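Local structure of glycoside Hydrolase (5T99) at residues G39-A44 / T85-K90; S112-W117 / V151-R156; I627-Y632 / W679-E684; A638-N643 / G686-K691. The protein probably cleaves beta-galactosidic bonds during agarose breakdown, as a family 2 glycoside hydrolase whose active site binds the galactose-like inhibitor galacto-isofagomine. One frame throughout, in Å; residues are numbered along the deposited sequence. Where two conformers were deposited one is given.

Contact 1. Residues G39-A44 / T85-K90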
loop_
_atom_site.group_PDB
_atom_site.type_symbol
_atom_site.label_atom_id
_atom_site.label_comp_id
_atom_site.label_asym_id
_atom_site.label_seq_id
_atom_site.Cartn_x
_atom_site.Cartn_y
_atom_site.Cartn_z
ATOM N N GLY A 39 14.420 10.343 22.008
ATOM C CA GLY A 39 15.044 9.941 23.283
ATOM C C GLY A 39 14.170 10.252 24.491
ATOM O O GLY A 39 13.231 11.053 24.400
ATOM N N GLU A 40 14.452 9.610 25.624
ATOM C CA GLU A 40 13.680 9.852 26.844
ATOM C C GLU A 40 14.136 11.155 27.487
ATOM O O GLU A 40 15.317 11.499 27.454
ATOM C CB GLU A 40 13.805 8.692 27.840
ATOM C CG GLU A 40 12.940 8.833 29.095
ATOM C CD GLU A 40 11.442 8.905 28.808
ATOM O OE1 GLU A 40 10.950 9.978 28.393
ATOM O OE2 GLU A 40 10.746 7.891 29.026
ATOM N N ILE A 41 13.169 11.878 28.040
ATOM C CA ILE A 41 13.411 13.120 28.786
ATOM C C ILE A 41 12.254 13.312 29.771
ATOM O O ILE A 41 11.091 13.073 29.425
ATOM C CB ILE A 41 13.618 14.348 27.856
ATOM C CG1 ILE A 41 13.764 15.644 28.675
ATOM C CG2 ILE A 41 12.491 14.482 26.837
ATOM C CD1 ILE A 41 14.514 16.755 27.962
ATOM N N LYS A 42 12.584 13.711 30.999
ATOM C CA LYS A 42 11.601 13.810 32.087
ATOM C C LYS A 42 10.689 15.024 31.906
ATOM O O LYS A 42 11.135 16.068 31.428
ATOM C CB LYS A 42 12.310 13.894 33.449
ATOM N N GLY A 43 9.413 14.860 32.263
ATOM C CA GLY A 43 8.434 15.960 32.310
ATOM C C GLY A 43 8.122 16.710 31.021
ATOM O O GLY A 43 7.616 17.829 31.077
ATOM N N ALA A 44 8.384 16.091 29.868
ATOM C CA ALA A 44 8.167 16.732 28.558
ATOM C C ALA A 44 6.690 16.859 28.147
ATOM O O ALA A 44 6.386 17.516 27.164
ATOM C CB ALA A 44 8.952 16.004 27.477
ATOM N N THR A 85 12.329 5.778 22.395
ATOM C CA THR A 85 11.362 6.768 22.830
ATOM C C THR A 85 11.459 7.969 21.902
ATOM O O THR A 85 12.563 8.344 21.478
ATOM C CB THR A 85 11.628 7.184 24.281
ATOM O OG1 THR A 85 11.529 6.026 25.117
ATOM C CG2 THR A 85 10.636 8.242 24.760
ATOM N N GLY A 86 10.301 8.535 21.561
ATOM C CA GLY A 86 10.209 9.742 20.741
ATOM C C GLY A 86 9.096 10.605 21.277
ATOM O O GLY A 86 8.021 10.098 21.617
ATOM N N TRP A 87 9.354 11.908 21.359
ATOM C CA TRP A 87 8.403 12.860 21.897
ATOM C C TRP A 87 8.036 13.867 20.826
ATOM O O TRP A 87 8.907 14.318 20.077
ATOM C CB TRP A 87 9.000 13.610 23.089
ATOM C CG TRP A 87 8.883 12.922 24.423
ATOM C CD1 TRP A 87 9.787 12.068 24.994
ATOM C CD2 TRP A 87 7.820 13.062 25.362
ATOM N NE1 TRP A 87 9.342 11.659 26.233
ATOM C CE2 TRP A 87 8.143 12.262 26.487
ATOM C CE3 TRP A 87 6.618 13.778 25.362
ATOM C CZ2 TRP A 87 7.315 12.157 27.591
ATOM C CZ3 TRP A 87 5.789 13.682 26.479
ATOM C CH2 TRP A 87 6.147 12.875 27.579
ATOM N N TYR A 88 6.747 14.217 20.768
ATOM C CA TYR A 88 6.269 15.318 19.930
ATOM C C TYR A 88 5.476 16.297 20.777
ATOM O O TYR A 88 4.690 15.885 21.622
ATOM C CB TYR A 88 5.376 14.829 18.801
ATOM C CG TYR A 88 6.019 13.909 17.794
ATOM C CD1 TYR A 88 6.376 14.369 16.532
ATOM C CD2 TYR A 88 6.219 12.558 18.083
ATOM C CE1 TYR A 88 6.938 13.511 15.591
ATOM C CE2 TYR A 88 6.781 11.696 17.152
ATOM C CZ TYR A 88 7.132 12.182 15.915
ATOM O OH TYR A 88 7.678 11.342 15.003
ATOM N N ARG A 89 5.681 17.590 20.535
ATOM C CA ARG A 89 4.937 18.644 21.214
ATOM C C ARG A 89 4.506 19.669 20.196
ATOM O O ARG A 89 5.269 19.994 19.299
ATOM C CB ARG A 89 5.813 19.345 22.256
ATOM C CG ARG A 89 6.064 18.562 23.536
ATOM C CD ARG A 89 7.082 19.299 24.408
ATOM N NE ARG A 89 6.614 20.629 24.832
ATOM C CZ ARG A 89 5.907 20.900 25.932
ATOM N NH1 ARG A 89 5.521 19.949 26.775
ATOM N NH2 ARG A 89 5.564 22.153 26.190
ATOM N N LYS A 90 3.286 20.170 20.337
ATOM C CA LYS A 90 2.798 21.283 19.533
ATOM C C LYS A 90 2.138 22.286 20.461
ATOM O O LYS A 90 1.335 21.909 21.305
ATOM C CB LYS A 90 1.805 20.807 18.474
ATOM C CG LYS A 90 1.214 21.934 17.636
ATOM C CD LYS A 90 0.504 21.428 16.389
ATOM C CE LYS A 90 -0.147 22.574 15.619
ATOM N NZ LYS A 90 -0.801 22.148 14.348
#

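Contact 2. Residues S112-W117 / V151-R156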
loop_
_atom_site.group_PDB
_atom_site.type_symbol
_atom_site.label_atom_id
_atom_site.label_comp_id
_atom_site.label_asym_id
_atom_site.label_seq_id
_atom_site.Cartn_x
_atom_site.Cartn_y
_atom_site.Cartn_z
ATOM N N SER A 112 4.992 3.436 17.841
ATOM C CA SER A 112 3.815 2.763 18.394
ATOM C C SER A 112 3.838 3.061 19.890
ATOM O O SER A 112 4.698 3.830 20.336
ATOM C CB SER A 112 3.844 1.252 18.107
ATOM O OG SER A 112 5.103 0.676 18.385
ATOM N N GLU A 113 2.891 2.507 20.653
ATOM C CA GLU A 113 2.804 2.725 22.101
ATOM C C GLU A 113 2.696 4.199 22.417
ATOM O O GLU A 113 3.615 4.805 22.982
ATOM C CB GLU A 113 4.009 2.119 22.804
ATOM C CG GLU A 113 4.100 0.618 22.657
ATOM C CD GLU A 113 3.694 -0.122 23.912
ATOM O OE1 GLU A 113 4.356 -1.142 24.195
ATOM O OE2 GLU A 113 2.736 0.291 24.610
ATOM N N ALA A 114 1.576 4.781 22.005
ATOM C CA ALA A 114 1.354 6.204 22.178
ATOM C C ALA A 114 0.746 6.520 23.542
ATOM O O ALA A 114 -0.131 5.797 24.030
ATOM C CB ALA A 114 0.465 6.749 21.070
ATOM N N LYS A 115 1.244 7.594 24.149
ATOM C CA LYS A 115 0.547 8.301 25.217
ATOM C C LYS A 115 0.357 9.753 24.757
ATOM O O LYS A 115 1.244 10.306 24.099
ATOM C CB LYS A 115 1.359 8.256 26.504
ATOM C CG LYS A 115 1.476 6.876 27.134
ATOM C CD LYS A 115 2.003 6.990 28.558
ATOM C CE LYS A 115 2.106 5.644 29.254
ATOM N NZ LYS A 115 3.285 4.883 28.767
ATOM N N VAL A 116 -0.790 10.354 25.085
ATOM C CA VAL A 116 -1.091 11.731 24.669
ATOM C C VAL A 116 -1.586 12.574 25.841
ATOM O O VAL A 116 -2.414 12.117 26.636
ATOM C CB VAL A 116 -2.122 11.787 23.509
ATOM C CG1 VAL A 116 -2.348 13.223 23.043
ATOM C CG2 VAL A 116 -1.660 10.917 22.342
ATOM N N TRP A 117 -1.066 13.802 25.923
ATOM C CA TRP A 117 -1.429 14.778 26.960
ATOM C C TRP A 117 -1.874 16.095 26.326
ATOM O O TRP A 117 -1.323 16.511 25.312
ATOM C CB TRP A 117 -0.234 15.084 27.876
ATOM C CG TRP A 117 0.271 13.932 28.698
ATOM C CD1 TRP A 117 -0.074 13.625 29.987
ATOM C CD2 TRP A 117 1.233 12.952 28.299
ATOM N NE1 TRP A 117 0.607 12.509 30.409
ATOM C CE2 TRP A 117 1.425 12.081 29.394
ATOM C CE3 TRP A 117 1.956 12.725 27.120
ATOM C CZ2 TRP A 117 2.310 10.992 29.340
ATOM C CZ3 TRP A 117 2.842 11.650 27.070
ATOM C CH2 TRP A 117 3.008 10.796 28.170
ATOM N N VAL A 151 2.778 14.207 22.682
ATOM C CA VAL A 151 2.647 12.797 22.336
ATOM C C VAL A 151 3.973 12.130 22.644
ATOM O O VAL A 151 5.025 12.604 22.200
ATOM C CB VAL A 151 2.293 12.590 20.841
ATOM C CG1 VAL A 151 2.239 11.111 20.488
ATOM C CG2 VAL A 151 0.960 13.252 20.510
ATOM N N GLN A 152 3.921 11.050 23.420
ATOM C CA GLN A 152 5.081 10.185 23.636
ATOM C C GLN A 152 4.822 8.826 22.990
ATOM O O GLN A 152 3.797 8.182 23.259
ATOM C CB GLN A 152 5.365 9.994 25.130
ATOM C CG GLN A 152 6.620 9.174 25.436
ATOM C CD GLN A 152 6.584 8.466 26.794
ATOM O OE1 GLN A 152 5.549 7.967 27.236
ATOM N NE2 GLN A 152 7.736 8.395 27.439
ATOM N N LEU A 153 5.763 8.403 22.155
ATOM C CA LEU A 153 5.753 7.085 21.562
ATOM C C LEU A 153 6.872 6.252 22.185
ATOM O O LEU A 153 8.008 6.714 22.258
ATOM C CB LEU A 153 5.961 7.213 20.053
ATOM C CG LEU A 153 4.922 8.076 19.329
ATOM C CD1 LEU A 153 5.319 8.258 17.875
ATOM C CD2 LEU A 153 3.533 7.474 19.425
ATOM N N THR A 154 6.562 5.035 22.630
ATOM C CA THR A 154 7.585 4.139 23.186
ATOM C C THR A 154 7.619 2.811 22.437
ATOM O O THR A 154 7.355 1.759 23.029
ATOM C CB THR A 154 7.421 3.927 24.718
ATOM O OG1 THR A 154 6.091 3.506 25.029
ATOM C CG2 THR A 154 7.718 5.218 25.474
ATOM N N PRO A 155 7.955 2.849 21.128
ATOM C CA PRO A 155 8.045 1.596 20.381
ATOM C C PRO A 155 9.118 0.671 20.953
ATOM O O PRO A 155 10.213 1.132 21.295
ATOM C CB PRO A 155 8.423 2.046 18.964
ATOM C CG PRO A 155 9.046 3.389 19.145
ATOM C CD PRO A 155 8.282 4.003 20.275
ATOM N N ARG A 156 8.785 -0.614 21.048
ATOM C CA ARG A 156 9.653 -1.620 21.648
ATOM C C ARG A 156 10.396 -2.400 20.585
ATOM O O ARG A 156 9.923 -2.538 19.458
ATOM C CB ARG A 156 8.822 -2.596 22.473
ATOM C CG ARG A 156 8.038 -1.949 23.597
ATOM C CD ARG A 156 7.387 -3.014 24.460
ATOM N NE ARG A 156 6.435 -2.456 25.419
ATOM C CZ ARG A 156 5.704 -3.176 26.272
ATOM N NH1 ARG A 156 5.814 -4.506 26.301
ATOM N NH2 ARG A 156 4.861 -2.563 27.106
HETATM O O HOH W 1 6.015 -1.466 20.327
HETATM O O HOH W 2 3.255 4.026 25.952
#

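Contact 3. Residues I627-Y632 / W679-E684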
loop_
_atom_site.group_PDB
_atom_site.type_symbol
_atom_site.label_atom_id
_atom_site.label_comp_id
_atom_site.label_asym_id
_atom_site.label_seq_id
_atom_site.Cartn_x
_atom_site.Cartn_y
_atom_site.Cartn_z
ATOM N N ILE A 627 25.313 -18.509 -22.398
ATOM C CA ILE A 627 24.362 -17.666 -21.684
ATOM C C ILE A 627 22.960 -18.250 -21.863
ATOM O O ILE A 627 22.480 -18.356 -23.003
ATOM C CB ILE A 627 24.390 -16.217 -22.218
ATOM C CG1 ILE A 627 25.836 -15.671 -22.286
ATOM C CG2 ILE A 627 23.501 -15.305 -21.372
ATOM C CD1 ILE A 627 26.596 -15.683 -20.977
ATOM N N PRO A 628 22.306 -18.671 -20.754
ATOM C CA PRO A 628 20.889 -19.028 -20.879
ATOM C C PRO A 628 20.083 -17.750 -21.081
ATOM O O PRO A 628 20.209 -16.820 -20.280
ATOM C CB PRO A 628 20.553 -19.699 -19.532
ATOM C CG PRO A 628 21.843 -19.854 -18.806
ATOM C CD PRO A 628 22.796 -18.855 -19.374
ATOM N N VAL A 629 19.313 -17.684 -22.162
ATOM C CA VAL A 629 18.552 -16.477 -22.483
ATOM C C VAL A 629 17.078 -16.815 -22.378
ATOM O O VAL A 629 16.595 -17.727 -23.045
ATOM C CB VAL A 629 18.908 -15.911 -23.882
ATOM C CG1 VAL A 629 17.906 -14.852 -24.339
ATOM C CG2 VAL A 629 20.308 -15.314 -23.853
ATOM N N TYR A 630 16.385 -16.070 -21.521
ATOM C CA TYR A 630 14.966 -16.253 -21.239
ATOM C C TYR A 630 14.186 -15.086 -21.842
ATOM O O TYR A 630 14.646 -13.935 -21.821
ATOM C CB TYR A 630 14.755 -16.328 -19.727
ATOM C CG TYR A 630 15.155 -17.642 -19.050
ATOM C CD1 TYR A 630 14.968 -17.807 -17.676
ATOM C CD2 TYR A 630 15.684 -18.729 -19.766
ATOM C CE1 TYR A 630 15.316 -18.990 -17.031
ATOM C CE2 TYR A 630 16.014 -19.916 -19.132
ATOM C CZ TYR A 630 15.833 -20.040 -17.764
ATOM O OH TYR A 630 16.175 -21.208 -17.136
ATOM N N VAL A 631 13.034 -15.397 -22.427
ATOM C CA VAL A 631 12.132 -14.375 -22.946
ATOM C C VAL A 631 10.754 -14.597 -22.346
ATOM O O VAL A 631 10.243 -15.723 -22.354
ATOM C CB VAL A 631 12.056 -14.390 -24.490
ATOM C CG1 VAL A 631 10.895 -13.533 -25.006
ATOM C CG2 VAL A 631 13.374 -13.910 -25.085
ATOM N N TYR A 632 10.176 -13.510 -21.825
ATOM C CA TYR A 632 8.803 -13.504 -21.314
ATOM C C TYR A 632 7.923 -12.684 -22.260
ATOM O O TYR A 632 8.216 -11.525 -22.536
ATOM C CB TYR A 632 8.757 -12.935 -19.885
ATOM C CG TYR A 632 9.736 -13.565 -18.894
ATOM C CD1 TYR A 632 10.061 -14.923 -18.950
ATOM C CD2 TYR A 632 10.317 -12.799 -17.879
ATOM C CE1 TYR A 632 10.948 -15.486 -18.048
ATOM C CE2 TYR A 632 11.204 -13.360 -16.966
ATOM C CZ TYR A 632 11.513 -14.703 -17.059
ATOM O OH TYR A 632 12.387 -15.266 -16.164
ATOM N N TRP A 679 16.660 -19.946 -24.827
ATOM C CA TRP A 679 17.723 -20.275 -25.767
ATOM C C TRP A 679 19.009 -20.458 -24.974
ATOM O O TRP A 679 19.192 -19.808 -23.938
ATOM C CB TRP A 679 17.922 -19.123 -26.763
ATOM C CG TRP A 679 16.828 -18.941 -27.778
ATOM C CD1 TRP A 679 16.844 -19.349 -29.079
ATOM C CD2 TRP A 679 15.578 -18.264 -27.587
ATOM N NE1 TRP A 679 15.676 -18.985 -29.705
ATOM C CE2 TRP A 679 14.885 -18.314 -28.815
ATOM C CE3 TRP A 679 14.977 -17.626 -26.495
ATOM C CZ2 TRP A 679 13.613 -17.752 -28.982
ATOM C CZ3 TRP A 679 13.718 -17.068 -26.659
ATOM C CH2 TRP A 679 13.047 -17.130 -27.895
ATOM N N ASP A 680 19.887 -21.331 -25.463
ATOM C CA ASP A 680 21.269 -21.414 -24.984
ATOM C C ASP A 680 22.168 -20.797 -26.046
ATOM O O ASP A 680 22.335 -21.361 -27.131
ATOM C CB ASP A 680 21.676 -22.864 -24.701
ATOM C CG ASP A 680 21.367 -23.292 -23.276
ATOM O OD1 ASP A 680 21.901 -22.673 -22.323
ATOM O OD2 ASP A 680 20.596 -24.260 -23.110
ATOM N N VAL A 681 22.743 -19.640 -25.723
ATOM C CA VAL A 681 23.449 -18.814 -26.693
ATOM C C VAL A 681 24.922 -18.726 -26.314
ATOM O O VAL A 681 25.237 -18.285 -25.211
ATOM C CB VAL A 681 22.852 -17.388 -26.736
ATOM C CG1 VAL A 681 23.480 -16.570 -27.861
ATOM C CG2 VAL A 681 21.336 -17.456 -26.891
ATOM N N PRO A 682 25.833 -19.162 -27.212
ATOM C CA PRO A 682 27.252 -18.843 -27.001
ATOM C C PRO A 682 27.496 -17.350 -27.200
ATOM O O PRO A 682 27.066 -16.775 -28.209
ATOM C CB PRO A 682 27.966 -19.682 -28.069
ATOM C CG PRO A 682 27.023 -20.803 -28.359
ATOM C CD PRO A 682 25.663 -20.169 -28.276
ATOM N N PHE A 683 28.155 -16.727 -26.228
ATOM C CA PHE A 683 28.300 -15.278 -26.222
ATOM C C PHE A 683 29.292 -14.759 -27.266
ATOM O O PHE A 683 30.510 -14.881 -27.092
ATOM C CB PHE A 683 28.708 -14.773 -24.837
ATOM C CG PHE A 683 28.866 -13.285 -24.780
ATOM C CD1 PHE A 683 27.748 -12.465 -24.764
ATOM C CD2 PHE A 683 30.126 -12.697 -24.783
ATOM C CE1 PHE A 683 27.883 -11.082 -24.725
ATOM C CE2 PHE A 683 30.269 -11.319 -24.751
ATOM C CZ PHE A 683 29.147 -10.507 -24.726
ATOM N N GLU A 684 28.758 -14.201 -28.352
ATOM C CA GLU A 684 29.494 -13.265 -29.204
ATOM C C GLU A 684 28.930 -11.885 -28.831
ATOM O O GLU A 684 27.716 -11.742 -28.715
ATOM C CB GLU A 684 29.273 -13.590 -30.688
#

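Contact 4. Residues A638-N643 / G686-K691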
loop_
_atom_site.group_PDB
_atom_site.type_symbol
_atom_site.label_atom_id
_atom_site.label_comp_id
_atom_site.label_asym_id
_atom_site.label_seq_id
_atom_site.Cartn_x
_atom_site.Cartn_y
_atom_site.Cartn_z
ATOM N N ALA A 638 8.126 -16.364 -30.087
ATOM C CA ALA A 638 9.191 -15.383 -30.227
ATOM C C ALA A 638 10.424 -15.978 -30.898
ATOM O O ALA A 638 10.663 -17.184 -30.820
ATOM C CB ALA A 638 9.559 -14.801 -28.878
ATOM N N GLU A 639 11.196 -15.104 -31.546
ATOM C CA GLU A 639 12.398 -15.478 -32.292
ATOM C C GLU A 639 13.538 -14.599 -31.824
ATOM O O GLU A 639 13.377 -13.390 -31.723
ATOM C CB GLU A 639 12.178 -15.300 -33.804
ATOM C CG GLU A 639 13.300 -15.868 -34.679
ATOM C CD GLU A 639 12.936 -15.991 -36.156
ATOM O OE1 GLU A 639 11.952 -15.368 -36.605
ATOM O OE2 GLU A 639 13.652 -16.715 -36.876
ATOM N N LEU A 640 14.680 -15.221 -31.538
ATOM C CA LEU A 640 15.864 -14.539 -31.024
ATOM C C LEU A 640 16.880 -14.345 -32.161
ATOM O O LEU A 640 17.063 -15.235 -33.001
ATOM C CB LEU A 640 16.467 -15.379 -29.893
ATOM C CG LEU A 640 17.489 -14.737 -28.957
ATOM C CD1 LEU A 640 16.881 -13.561 -28.205
ATOM C CD2 LEU A 640 18.026 -15.752 -27.960
ATOM N N PHE A 641 17.525 -13.178 -32.189
ATOM C CA PHE A 641 18.487 -12.827 -33.237
ATOM C C PHE A 641 19.758 -12.313 -32.585
ATOM O O PHE A 641 19.689 -11.364 -31.811
ATOM C CB PHE A 641 17.922 -11.739 -34.171
ATOM C CG PHE A 641 16.780 -12.199 -35.054
ATOM C CD1 PHE A 641 17.020 -12.674 -36.344
ATOM C CD2 PHE A 641 15.455 -12.131 -34.609
ATOM C CE1 PHE A 641 15.969 -13.086 -37.168
ATOM C CE2 PHE A 641 14.402 -12.542 -35.426
ATOM C CZ PHE A 641 14.659 -13.022 -36.706
ATOM N N LEU A 642 20.902 -12.943 -32.876
ATOM C CA LEU A 642 22.207 -12.460 -32.396
ATOM C C LEU A 642 22.989 -11.853 -33.560
ATOM O O LEU A 642 23.356 -12.565 -34.493
ATOM C CB LEU A 642 23.013 -13.595 -31.760
ATOM C CG LEU A 642 24.422 -13.251 -31.257
ATOM C CD1 LEU A 642 24.399 -12.140 -30.213
ATOM C CD2 LEU A 642 25.093 -14.500 -30.710
ATOM N N ASN A 643 23.237 -10.543 -33.489
ATOM C CA ASN A 643 23.870 -9.777 -34.579
ATOM C C ASN A 643 23.228 -10.040 -35.956
ATOM O O ASN A 643 23.923 -10.235 -36.951
ATOM C CB ASN A 643 25.377 -10.057 -34.611
ATOM C CG ASN A 643 26.082 -9.550 -33.375
ATOM O OD1 ASN A 643 26.000 -8.373 -33.055
ATOM N ND2 ASN A 643 26.780 -10.434 -32.672
ATOM N N GLY A 686 27.918 -7.720 -29.063
ATOM C CA GLY A 686 27.146 -6.920 -30.027
ATOM C C GLY A 686 25.704 -6.750 -29.576
ATOM O O GLY A 686 25.460 -6.311 -28.445
ATOM N N GLU A 687 24.749 -7.102 -30.444
ATOM C CA GLU A 687 23.329 -6.904 -30.143
ATOM C C GLU A 687 22.430 -8.138 -30.311
ATOM O O GLU A 687 22.442 -8.813 -31.340
ATOM C CB GLU A 687 22.771 -5.685 -30.891
ATOM C CG GLU A 687 22.443 -5.831 -32.371
ATOM C CD GLU A 687 21.935 -4.517 -32.977
ATOM O OE1 GLU A 687 21.909 -3.472 -32.271
ATOM O OE2 GLU A 687 21.554 -4.520 -34.166
ATOM N N LEU A 688 21.648 -8.394 -29.262
ATOM C CA LEU A 688 20.744 -9.520 -29.169
ATOM C C LEU A 688 19.300 -8.995 -29.240
ATOM O O LEU A 688 18.861 -8.242 -28.359
ATOM C CB LEU A 688 21.004 -10.238 -27.839
ATOM C CG LEU A 688 20.297 -11.557 -27.550
ATOM C CD1 LEU A 688 20.645 -12.591 -28.603
ATOM C CD2 LEU A 688 20.680 -12.048 -26.163
ATOM N N THR A 689 18.572 -9.379 -30.286
ATOM C CA THR A 689 17.236 -8.852 -30.534
ATOM C C THR A 689 16.180 -9.964 -30.480
ATOM O O THR A 689 16.368 -11.032 -31.049
ATOM C CB THR A 689 17.185 -8.124 -31.893
ATOM O OG1 THR A 689 18.096 -7.019 -31.872
ATOM C CG2 THR A 689 15.786 -7.608 -32.193
ATOM N N VAL A 690 15.074 -9.691 -29.788
ATOM C CA VAL A 690 13.956 -10.635 -29.684
ATOM C C VAL A 690 12.744 -10.047 -30.386
ATOM O O VAL A 690 12.435 -8.870 -30.213
ATOM C CB VAL A 690 13.607 -11.026 -28.221
ATOM C CG1 VAL A 690 13.216 -9.828 -27.360
ATOM C CG2 VAL A 690 12.497 -12.066 -28.217
ATOM N N LYS A 691 12.075 -10.880 -31.176
ATOM C CA LYS A 691 10.883 -10.488 -31.894
ATOM C C LYS A 691 9.746 -11.409 -31.490
ATOM O O LYS A 691 9.885 -12.624 -31.584
ATOM C CB LYS A 691 11.127 -10.575 -33.394
ATOM C CG LYS A 691 12.099 -9.523 -33.900
ATOM C CD LYS A 691 12.234 -9.551 -35.417
ATOM C CE LYS A 691 13.380 -8.660 -35.860
ATOM N NZ LYS A 691 13.553 -8.691 -37.327
HETATM O O HOH W 3 20.555 -8.877 -33.572
#

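Contact 1. Residues G39-A44 / T85-K90
The indole of Trp87 is met on one face by Ala44, whose CB sits 3.8 Å from the centroid of the six-membered ring and almost on its normal, a clear CH-pi contact. Two oxygens come to the ring edge instead, both near its plane: Gly39 O beside CD1, and Glu40 OE1 facing NE1. The second is a hydrogen bond, 3.2 Å from Trp87 NE1 to Glu40 OE1 and nearly straight at 169°, although the carboxylate is turned 56° from the ring plane. Glu40 has two deposited conformers, so the bond is certain only for the one described. In it CG is anti to the backbone N (chi1 -176°) and the chain bends at the next bond, folding the carboxylate back until OE1 also accepts Ile41 N at 2.9 Å through its anti lone pair. The other flat group is the Arg89 guanidinium, with Ala44 O at its edge: NH1 donates to that oxygen over 2.6 Å, from well above the carbonyl plane. Arg89 also hydrogen-bonds Ala46 O and forms a salt bridge with Asp51. A bent backbone bond, 2.8 Å from Gly39 N to Thr85 O, ties down the start of the loop. A leucine at Trp87 would remove the indole N-H and its flat face, and would probably leave Glu40 OE1 without its straight donor and a gap over the Ala44 methyl. The loop after strand 34-38 is thus held on strand 86-93, in the family 2 sugar-binding beta-sandwich, by polar grips on oxygens together with apolar contacts to the indole from Ala44 CB and Ile41 CG2.

Contact 2. Residues S112-W117 / V151-R156
Glu113 and Arg156 meet at an oblique angle, their carboxylate and guanidinium planes 30° apart. A single oxygen makes the salt bridge: Glu113 OE1 lies over one face of the guanidinium, 2.7 Å from Arg156 NE, rather than both oxygens lining up along its edge. The arginine chain runs extended from CG to NE, whereas Glu113 bends at its second torsion (chi2 -104°) to bring OE1 across. Within the strands the side chains run alongside one another. Gln152 points the same way as its neighbours Lys115 and Trp117, and its CB touches the edge of the indole, 3.6 Å from Trp117 CZ3, with ring and amide planes 60° apart. Lys115 continues past Gln152 to a water, 2.9 Å from its NZ, which is also bound to Thr154 OG1 and weakly to Glu113 O. On the other face these strands present apolar side chains. There Val116 and Val151 lie side by side, CG2 to CG2 at 4.0 Å, and Ala114 CB rests 3.6 Å from Leu153 CD2. Between the faces, Lys115 and Gln152 form a hydrogen-bonded antiparallel pair, Lys115 N to Gln152 O being 2.8 Å, and Thr154 N adds a bond to Glu113 O where the strands give way to loops. Val116 reaches Phe133 and Ile135 of strand 133-136, which belongs to a second sheet, while Arg156 also touches Leu386. Two neighbouring antiparallel strands with one face turned to an opposing sheet are as expected for the jelly-roll beta-sandwich that forms the sugar-binding domain of family 2 glycoside hydrolases.

Contact 3. Residues I627-Y632 / W679-E684
Trp679 brings the far corner of its six-membered ring against Val631, with CZ3 3.5 Å from Val631 CG2, the two side chains crossing at a slant. Its CG is anti to the carbonyl carbon (chi1 -71°), and the benzo half lies back along the partner strand with Val629 O at its edge, in the ring plane and 3.8 Å from CE3. The ring N-H is used outside this pair, on Gly648 O, and Arg650 makes a cation-pi contact with the indole. On the same side of the sheet, Val629 and Val681 bring methyl groups together, CG2 to CG2 at 3.9 Å; in both residues that branch is anti to the carbonyl carbon, so that each valine offers its equivalent methyl. The strands, 626-633 and 677-682, are antiparallel neighbours in a three-stranded sheet, consistent with one layer of an immunoglobulin-like beta-sandwich in the DUF4982 region. Their short axes are far from straight opposition, at 137°, the mark of a strong twist. Four backbone bonds nevertheless hold the register: Ile627 and Val681 exchange two, and Val629 and Trp679 two more, with Val629 N to Trp679 O 2.8 Å and almost linear. Pro628 falls at the intervening non-hydrogen-bonded pair, opposite Asp680, where its lack of an N-H costs this pairing nothing. Its CA instead leans toward Trp679 O at 3.6 Å, a CA-H...O contact. Past the Ile627-Val681 bridge, Phe683 runs alongside Ile627, CG1 of the isoleucine 3.9 Å from CB of the phenylalanine, whose ring meets Trp619 edge-to-face.

Contact 4. Residues A638-N643 / G686-K691
Leu640 and Leu688 pack obliquely across two antiparallel strands of a four-stranded sheet, consistent with the second layer of an immunoglobulin-like sandwich. This is the tight side. Each leucine has CG anti to its N and then bends at chi2, which brings Leu688 CD1 to 3.8 Å from Leu640 CG; the same methyl also touches Leu642 CB. Leu640 CD1 lies 4.1 Å from Val690 CB, and strands 613-616 and 677-682 cover this face. Cutting Leu640 back to an alanine is likely to open a gap beside Leu688 CD1 and Val690 CB, and against Trp679 of the facing sheet. The other face, carrying Glu639, Phe641, Thr689 and Lys691, is the solvent side, its residues only partly buried. Here Lys691 passes Phe641 at about a right angle, its CD 3.7 Å from CE2, and sets its NZ over the ring in a long cation-pi contact, 4.7 Å from the centroid; it also touches a crystal neighbour. Glu639 turns to Ser646, and Thr689 to Thr704. A water donates to Glu687 O and weakly to Phe641 O. In the main chain Phe641 and Thr689 exchange two bonds of 2.7 Å between their N and O atoms, the one from Phe641 N bent, the other nearly straight. Where strand 637-642 ends, Asn643 ND2 binds Pro685 O, while Glu687 N donates to Asn643 OD1 over 3.2 Å, from 44° above the side-chain carbonyl plane.

How the contacts relate
The four contacts form two clusters on opposite sides of the chain's centre. Contacts 1 and 2, with centres 9 Å apart, share one sheet: strand 86-93 probably bonds strand 146-153 through Tyr88 O to Val151 N and Gly86 O to Leu153 N, and Trp87 CH2 packs 3.6 Å from Trp117 CZ3. Contacts 3 and 4, centres 10 Å apart, occupy facing sheets, with Leu640 CD2 3.4 Å from Trp679 CG; their segments alternate along the chain. Contact 1 lies about 59 Å from contact 3, centre to centre. None of these residues lines the galacto-isofagomine pocket, although Arg161, which does, follows contact 2 closely in sequence.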